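Local coordinates for protein hydrogenase maturation factor (Thermoanaerobacter tengcongensis, PDB 3VTH) that probably transfers a carbamoyl group from carbamoyl phosphate to the C-terminal cysteine of HypE, using ATP, in the maturation of [NiFe]-hydrogenases, at residues V208-K213 against L317-F323. Coordinates in Å, arbitrary orientation, origin at the centre of the assembly. Residue numbers count along the deposited sequence, not the author numbering.
Sequences VAKALK and LMEEIDF
Two helical segments of the YrdC-like (telomere recombination family) part of the chain pack here through a largely apolar interface, with one lysine-to-carbonyl hydrogen bond at its edge. Residues 208-213 are the last turns of helix 204-213; 317-323 comprises the last part of helix 312-320 and the loop 321-323 that leads towards strand 325-329, extended at Ile321 and Phe323 but not at Asp322. The backbones come closest at Ala209 and Glu320, with CA atoms 6.0 Å apart, an approach made possible by the small methyl: Ala209 CB lies 3.5 Å from Glu320 CB and 3.8 Å from Ile321 CG2. Leu317 (chi1 t, chi2 p) reaches across, its CD1 3.9 Å from Val208 CG1 and its CD2 3.9 Å from Leu212 CD1. Farther along the chain, Phe323 (chi1 p) has its CA-CB bond toward helix 204-213, placing CZ 4.0 Å from Leu212 CB, while Lys213 CG meets the ring edge at CE2, 3.7 Å away. Lys213 then stretches along the interface and gives a hydrogen bond from NZ to the backbone O of Glu320, 3.1 Å; Arg257 binds the carbonyls of Met318 and Ile321. Helix 204-213, lying on strands 218-221 (Leu212 on Val218) and 354-358 (Val208 on Leu356), is thus packed sideways against 317-323, part of the alpha/beta layering of the YrdC-like fold.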
loop_
_atom_site.group_PDB
_atom_site.type_symbol
_atom_site.label_atom_id
_atom_site.label_comp_id
_atom_site.label_asym_id
_atom_site.label_seq_id
_atom_site.Cartn_x
_atom_site.Cartn_y
_atom_site.Cartn_z
ATOM N N VAL A 208 23.065 4.101 -19.163
ATOM C CA VAL A 208 22.202 4.677 -18.123
ATOM C C VAL A 208 23.029 5.362 -17.040
ATOM O O VAL A 208 22.761 6.519 -16.696
ATOM C CB VAL A 208 21.266 3.607 -17.516
ATOM C CG1 VAL A 208 20.532 4.131 -16.261
ATOM C CG2 VAL A 208 20.269 3.154 -18.561
ATOM N N ALA A 209 24.050 4.655 -16.545
ATOM C CA ALA A 209 24.967 5.197 -15.533
ATOM C C ALA A 209 25.599 6.511 -15.974
ATOM O O ALA A 209 25.667 7.459 -15.189
ATOM C CB ALA A 209 26.042 4.190 -15.180
ATOM N N LYS A 210 26.047 6.567 -17.227
ATOM C CA LYS A 210 26.657 7.789 -17.757
ATOM C C LYS A 210 25.662 8.949 -17.799
ATOM O O LYS A 210 25.980 10.056 -17.358
ATOM C CB LYS A 210 27.311 7.545 -19.125
ATOM C CG LYS A 210 28.475 6.553 -19.041
ATOM C CD LYS A 210 29.602 6.833 -20.023
ATOM C CE LYS A 210 30.728 5.808 -19.823
ATOM N NZ LYS A 210 31.940 6.111 -20.647
ATOM N N ALA A 211 24.453 8.696 -18.300
ATOM C CA ALA A 211 23.408 9.728 -18.297
ATOM C C ALA A 211 23.137 10.267 -16.877
ATOM O O ALA A 211 23.106 11.490 -16.665
ATOM C CB ALA A 211 22.138 9.207 -18.935
ATOM N N LEU A 212 22.980 9.360 -15.915
ATOM C CA LEU A 212 22.795 9.738 -14.515
ATOM C C LEU A 212 23.963 10.561 -13.948
ATOM O O LEU A 212 23.746 11.519 -13.226
ATOM C CB LEU A 212 22.548 8.508 -13.640
ATOM C CG LEU A 212 21.251 7.716 -13.830
ATOM C CD1 LEU A 212 21.363 6.398 -13.052
ATOM C CD2 LEU A 212 20.000 8.525 -13.380
ATOM N N LYS A 213 25.193 10.179 -14.274
ATOM C CA LYS A 213 26.367 10.926 -13.816
ATOM C C LYS A 213 26.437 12.312 -14.440
ATOM O O LYS A 213 26.966 13.254 -13.834
ATOM C CB LYS A 213 27.648 10.159 -14.131
ATOM C CG LYS A 213 27.838 8.931 -13.270
ATOM C CD LYS A 213 29.153 8.249 -13.611
ATOM C CE LYS A 213 29.023 6.751 -13.378
ATOM N NZ LYS A 213 30.343 6.089 -13.553
ATOM N N LEU A 317 23.170 -1.596 -12.175
ATOM C CA LEU A 317 23.358 -0.142 -12.178
ATOM C C LEU A 317 24.208 0.311 -10.987
ATOM O O LEU A 317 25.090 1.158 -11.141
ATOM C CB LEU A 317 22.001 0.582 -12.190
ATOM C CG LEU A 317 22.023 2.126 -12.287
ATOM C CD1 LEU A 317 22.861 2.611 -13.520
ATOM C CD2 LEU A 317 20.599 2.693 -12.318
ATOM N N MET A 318 23.940 -0.272 -9.814
ATOM C CA MET A 318 24.651 0.052 -8.576
ATOM C C MET A 318 26.161 -0.195 -8.618
ATOM O O MET A 318 26.920 0.528 -7.970
ATOM C CB MET A 318 24.018 -0.663 -7.367
ATOM C CG MET A 318 22.654 -0.098 -6.926
ATOM S SD MET A 318 22.816 1.647 -6.474
ATOM C CE MET A 318 21.146 2.059 -5.985
ATOM N N GLU A 319 26.608 -1.199 -9.370
ATOM C CA GLU A 319 28.054 -1.358 -9.576
ATOM C C GLU A 319 28.661 -0.259 -10.481
ATOM O O GLU A 319 29.885 -0.069 -10.493
ATOM C CB GLU A 319 28.449 -2.785 -10.031
ATOM C CG GLU A 319 27.319 -3.627 -10.608
ATOM C CD GLU A 319 27.638 -5.122 -10.732
ATOM O OE1 GLU A 319 26.797 -5.951 -10.298
ATOM O OE2 GLU A 319 28.703 -5.471 -11.274
ATOM N N GLU A 320 27.816 0.477 -11.209
ATOM C CA GLU A 320 28.312 1.518 -12.132
ATOM C C GLU A 320 28.288 2.934 -11.558
ATOM O O GLU A 320 29.076 3.778 -11.985
ATOM C CB GLU A 320 27.578 1.490 -13.483
ATOM C CG GLU A 320 27.673 0.177 -14.268
ATOM C CD GLU A 320 29.105 -0.284 -14.531
ATOM O OE1 GLU A 320 29.972 0.556 -14.862
ATOM O OE2 GLU A 320 29.359 -1.506 -14.425
ATOM N N ILE A 321 27.402 3.186 -10.589
ATOM C CA ILE A 321 27.281 4.510 -9.972
ATOM C C ILE A 321 27.738 4.504 -8.496
ATOM O O ILE A 321 27.734 3.453 -7.853
ATOM C CB ILE A 321 25.825 5.051 -10.092
ATOM C CG1 ILE A 321 24.829 4.122 -9.379
ATOM C CG2 ILE A 321 25.424 5.219 -11.560
ATOM C CD1 ILE A 321 23.395 4.646 -9.329
ATOM N N ASP A 322 28.136 5.663 -7.965
ATOM C CA ASP A 322 28.451 5.775 -6.528
ATOM C C ASP A 322 27.564 6.799 -5.789
ATOM O O ASP A 322 28.054 7.605 -4.982
ATOM C CB ASP A 322 29.938 6.089 -6.298
ATOM C CG ASP A 322 30.375 7.398 -6.944
ATOM O OD1 ASP A 322 29.501 8.170 -7.407
ATOM O OD2 ASP A 322 31.595 7.668 -6.988
ATOM N N PHE A 323 26.272 6.777 -6.084
ATOM C CA PHE A 323 25.328 7.716 -5.483
ATOM C C PHE A 323 23.954 7.083 -5.462
ATOM O O PHE A 323 23.635 6.293 -6.354
ATOM C CB PHE A 323 25.311 9.089 -6.217
ATOM C CG PHE A 323 25.231 8.992 -7.730
ATOM C CD1 PHE A 323 24.025 8.666 -8.374
ATOM C CD2 PHE A 323 26.364 9.219 -8.509
ATOM C CE1 PHE A 323 23.956 8.569 -9.776
ATOM C CE2 PHE A 323 26.311 9.140 -9.903
ATOM C CZ PHE A 323 25.105 8.809 -10.542
#